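Local coordinates for haloacid dehalogenase domain protein hydrolase (PDB 4OVY) that probably works as a metal-dependent hydrolase, perhaps a phosphatase, of the haloacid dehalogenase superfamily, and holds a calcium ion in its crystal structure, at residues A[10-15]-A[253-258]. Sequence-based numbering, arbitrary orientation.
Sequences SAARRA and LGLIVH
Ala12 and Ala15, at the start of helix 11-24, face Leu255 and Leu253 of strand 253-260, with CA atoms 7.6 Å apart for Ala12 and Leu255 and 8.3 Å apart for Ala15 and Leu253. At that spacing the methyls of Ala12 and Ala15 each meet a leucine side chain by apolar packing. Ala12 CB touches one branch of Leu255, CD2, at 4.0 Å. With CG anti to its carbonyl carbon (chi1 -62°), Leu255 reaches across to Ala12, and its side chain also packs on Ile16, one turn further along the helix. The strand belongs to the Rossmann-like core of the HAD fold, running parallel to strands 230-233 and 290-293, and the N-terminal helix packs against it; Ala12 also rests on Ile290 and Ile292. Leu253 and Leu255, two apart on the strand, both point toward the helix, as strand alternation requires. Leu253 extends with CG anti to the backbone N (chi1 179°), placing CD1 4.4 Å from Ala15 CB while CD2 rests against a backbone carbonyl oxygen, 3.9 Å from Ala15 O. The helix begins at Ser10, the N-cap, whose OG accepts a nearly straight bond from Arg13 N (3.1 Å, 170°), supplying an acceptor for a first-turn amide where no earlier helical carbonyl is available. Alanine's short side chain is consistent with a close approach of the helix, while the longer leucines of the strand span the gap to it.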
ATOM      1  N   SER A  10     -34.582  -2.640   0.864  1.00 23.86           N
ATOM      2  CA  SER A  10     -34.168  -2.879   2.233  1.00 24.11           C
ATOM      3  C   SER A  10     -33.500  -1.627   2.777  1.00 22.82           C
ATOM      4  O   SER A  10     -33.152  -0.735   2.015  1.00 24.22           O
ATOM      5  CB  SER A  10     -33.172  -4.044   2.290  1.00 23.86           C
ATOM      6  OG  SER A  10     -31.913  -3.685   1.733  1.00 21.53           O
ATOM      7  N   ALA A  11     -33.292  -1.568   4.090  1.00 23.45           N
ATOM      8  CA  ALA A  11     -32.531  -0.462   4.663  1.00 22.48           C
ATOM      9  C   ALA A  11     -31.168  -0.332   3.989  1.00 21.62           C
ATOM     10  O   ALA A  11     -30.726   0.780   3.692  1.00 22.45           O
ATOM     11  CB  ALA A  11     -32.365  -0.631   6.167  1.00 27.12           C
ATOM     12  N   ALA A  12     -30.511  -1.466   3.745  1.00 21.35           N
ATOM     13  CA  ALA A  12     -29.168  -1.456   3.170  1.00 21.26           C
ATOM     14  C   ALA A  12     -29.138  -0.931   1.727  1.00 20.07           C
ATOM     15  O   ALA A  12     -28.289  -0.112   1.387  1.00 21.07           O
ATOM     16  CB  ALA A  12     -28.532  -2.838   3.255  1.00 20.99           C
ATOM     17  N   ARG A  13     -30.060  -1.392   0.887  0.50 21.02           N
ATOM     18  CA  ARG A  13     -30.094  -0.928  -0.500  0.50 20.40           C
ATOM     19  C   ARG A  13     -30.425   0.559  -0.560  0.50 20.29           C
ATOM     20  O   ARG A  13     -29.832   1.294  -1.349  0.50 21.51           O
ATOM     21  CB  ARG A  13     -31.087  -1.727  -1.347  0.50 20.22           C
ATOM     22  CG  ARG A  13     -30.818  -1.587  -2.843  0.50 20.05           C
ATOM     23  CD  ARG A  13     -31.887  -2.251  -3.693  0.50 20.76           C
ATOM     24  NE  ARG A  13     -33.177  -1.554  -3.633  0.50 23.01           N
ATOM     25  CZ  ARG A  13     -34.271  -1.962  -4.268  0.50 24.13           C
ATOM     26  NH1 ARG A  13     -34.234  -3.066  -5.001  0.50 24.95           N
ATOM     27  NH2 ARG A  13     -35.403  -1.275  -4.171  0.50 24.99           N
ATOM     28  N   ARG A  14     -31.359   1.003   0.280  1.00 20.63           N
ATOM     29  CA  ARG A  14     -31.719   2.424   0.338  1.00 21.67           C
ATOM     30  C   ARG A  14     -30.532   3.280   0.760  1.00 21.72           C
ATOM     31  O   ARG A  14     -30.251   4.308   0.143  1.00 22.21           O
ATOM     32  CB  ARG A  14     -32.904   2.660   1.275  1.00 23.27           C
ATOM     33  CG  ARG A  14     -34.214   2.109   0.736  1.00 26.89           C
ATOM     34  CD  ARG A  14     -35.418   2.583   1.532  1.00 29.35           C
ATOM     35  NE  ARG A  14     -35.480   2.006   2.870  1.00 28.32           N
ATOM     36  CZ  ARG A  14     -35.972   0.805   3.175  1.00 28.81           C
ATOM     37  NH1 ARG A  14     -36.457  -0.005   2.235  1.00 28.98           N
ATOM     38  NH2 ARG A  14     -35.979   0.408   4.443  1.00 28.79           N
ATOM     39  N   ALA A  15     -29.831   2.841   1.801  1.00 22.42           N
ATOM     40  CA  ALA A  15     -28.667   3.563   2.312  1.00 23.05           C
ATOM     41  C   ALA A  15     -27.538   3.647   1.289  1.00 20.88           C
ATOM     42  O   ALA A  15     -26.923   4.698   1.134  1.00 21.82           O
ATOM     43  CB  ALA A  15     -28.158   2.909   3.587  1.00 23.84           C
ATOM     44  N   LEU A 253     -20.168   5.876   5.650  1.00 19.40           N
ATOM     45  CA  LEU A 253     -21.191   4.839   5.720  1.00 19.86           C
ATOM     46  C   LEU A 253     -20.561   3.493   6.072  1.00 19.28           C
ATOM     47  O   LEU A 253     -19.588   3.070   5.447  1.00 19.63           O
ATOM     48  CB  LEU A 253     -21.936   4.733   4.383  1.00 22.64           C
ATOM     49  CG  LEU A 253     -23.038   3.672   4.283  1.00 25.21           C
ATOM     50  CD1 LEU A 253     -24.174   3.977   5.253  1.00 27.58           C
ATOM     51  CD2 LEU A 253     -23.572   3.566   2.861  1.00 23.96           C
ATOM     52  N   GLY A 254     -21.113   2.834   7.083  1.00 18.25           N
ATOM     53  CA  GLY A 254     -20.677   1.490   7.458  1.00 17.28           C
ATOM     54  C   GLY A 254     -21.812   0.487   7.351  1.00 18.57           C
ATOM     55  O   GLY A 254     -22.944   0.755   7.789  1.00 18.92           O
ATOM     56  N   LEU A 255     -21.516  -0.666   6.761  1.00 18.48           N
ATOM     57  CA  LEU A 255     -22.481  -1.752   6.690  1.00 19.98           C
ATOM     58  C   LEU A 255     -21.913  -3.048   7.233  1.00 17.99           C
ATOM     59  O   LEU A 255     -20.702  -3.283   7.192  1.00 17.84           O
ATOM     60  CB  LEU A 255     -22.970  -1.959   5.253  1.00 22.52           C
ATOM     61  CG  LEU A 255     -23.702  -0.739   4.672  1.00 25.60           C
ATOM     62  CD1 LEU A 255     -22.854  -0.092   3.593  1.00 27.14           C
ATOM     63  CD2 LEU A 255     -25.061  -1.119   4.105  1.00 28.62           C
ATOM     64  N   ILE A 256     -22.816  -3.884   7.729  1.00 18.53           N
ATOM     65  CA  ILE A 256     -22.477  -5.186   8.276  1.00 20.11           C
ATOM     66  C   ILE A 256     -23.279  -6.271   7.552  1.00 19.25           C
ATOM     67  O   ILE A 256     -24.503  -6.196   7.465  1.00 20.07           O
ATOM     68  CB  ILE A 256     -22.795  -5.253   9.783  1.00 18.88           C
ATOM     69  CG1 ILE A 256     -21.874  -4.305  10.555  1.00 20.71           C
ATOM     70  CG2 ILE A 256     -22.662  -6.686  10.296  1.00 20.00           C
ATOM     71  CD1 ILE A 256     -22.297  -4.084  11.990  1.00 23.22           C
ATOM     72  N   VAL A 257     -22.581  -7.282   7.052  1.00 19.70           N
ATOM     73  CA  VAL A 257     -23.230  -8.443   6.453  1.00 20.75           C
ATOM     74  C   VAL A 257     -23.588  -9.424   7.571  1.00 21.98           C
ATOM     75  O   VAL A 257     -22.694 -10.008   8.205  1.00 21.99           O
ATOM     76  CB  VAL A 257     -22.322  -9.138   5.414  1.00 20.82           C
ATOM     77  CG1 VAL A 257     -23.022 -10.345   4.801  1.00 21.48           C
ATOM     78  CG2 VAL A 257     -21.882  -8.161   4.336  1.00 19.68           C
ATOM     79  N   HIS A 258     -24.892  -9.588   7.804  1.00 20.54           N
ATOM     80  CA  HIS A 258     -25.418 -10.470   8.833  1.00 20.85           C
ATOM     81  C   HIS A 258     -25.858 -11.794   8.219  1.00 20.81           C
ATOM     82  O   HIS A 258     -26.756 -11.843   7.366  1.00 21.64           O
ATOM     83  CB  HIS A 258     -26.587  -9.787   9.561  1.00 22.44           C
ATOM     84  CG  HIS A 258     -27.019 -10.473  10.823  1.00 21.77           C
ATOM     85  ND1 HIS A 258     -28.203 -10.173  11.463  1.00 22.94           N
ATOM     86  CD2 HIS A 258     -26.432 -11.447  11.558  1.00 21.88           C
ATOM     87  CE1 HIS A 258     -28.325 -10.925  12.543  1.00 22.30           C
ATOM     88  NE2 HIS A 258     -27.264 -11.709  12.623  1.00 22.84           N
TER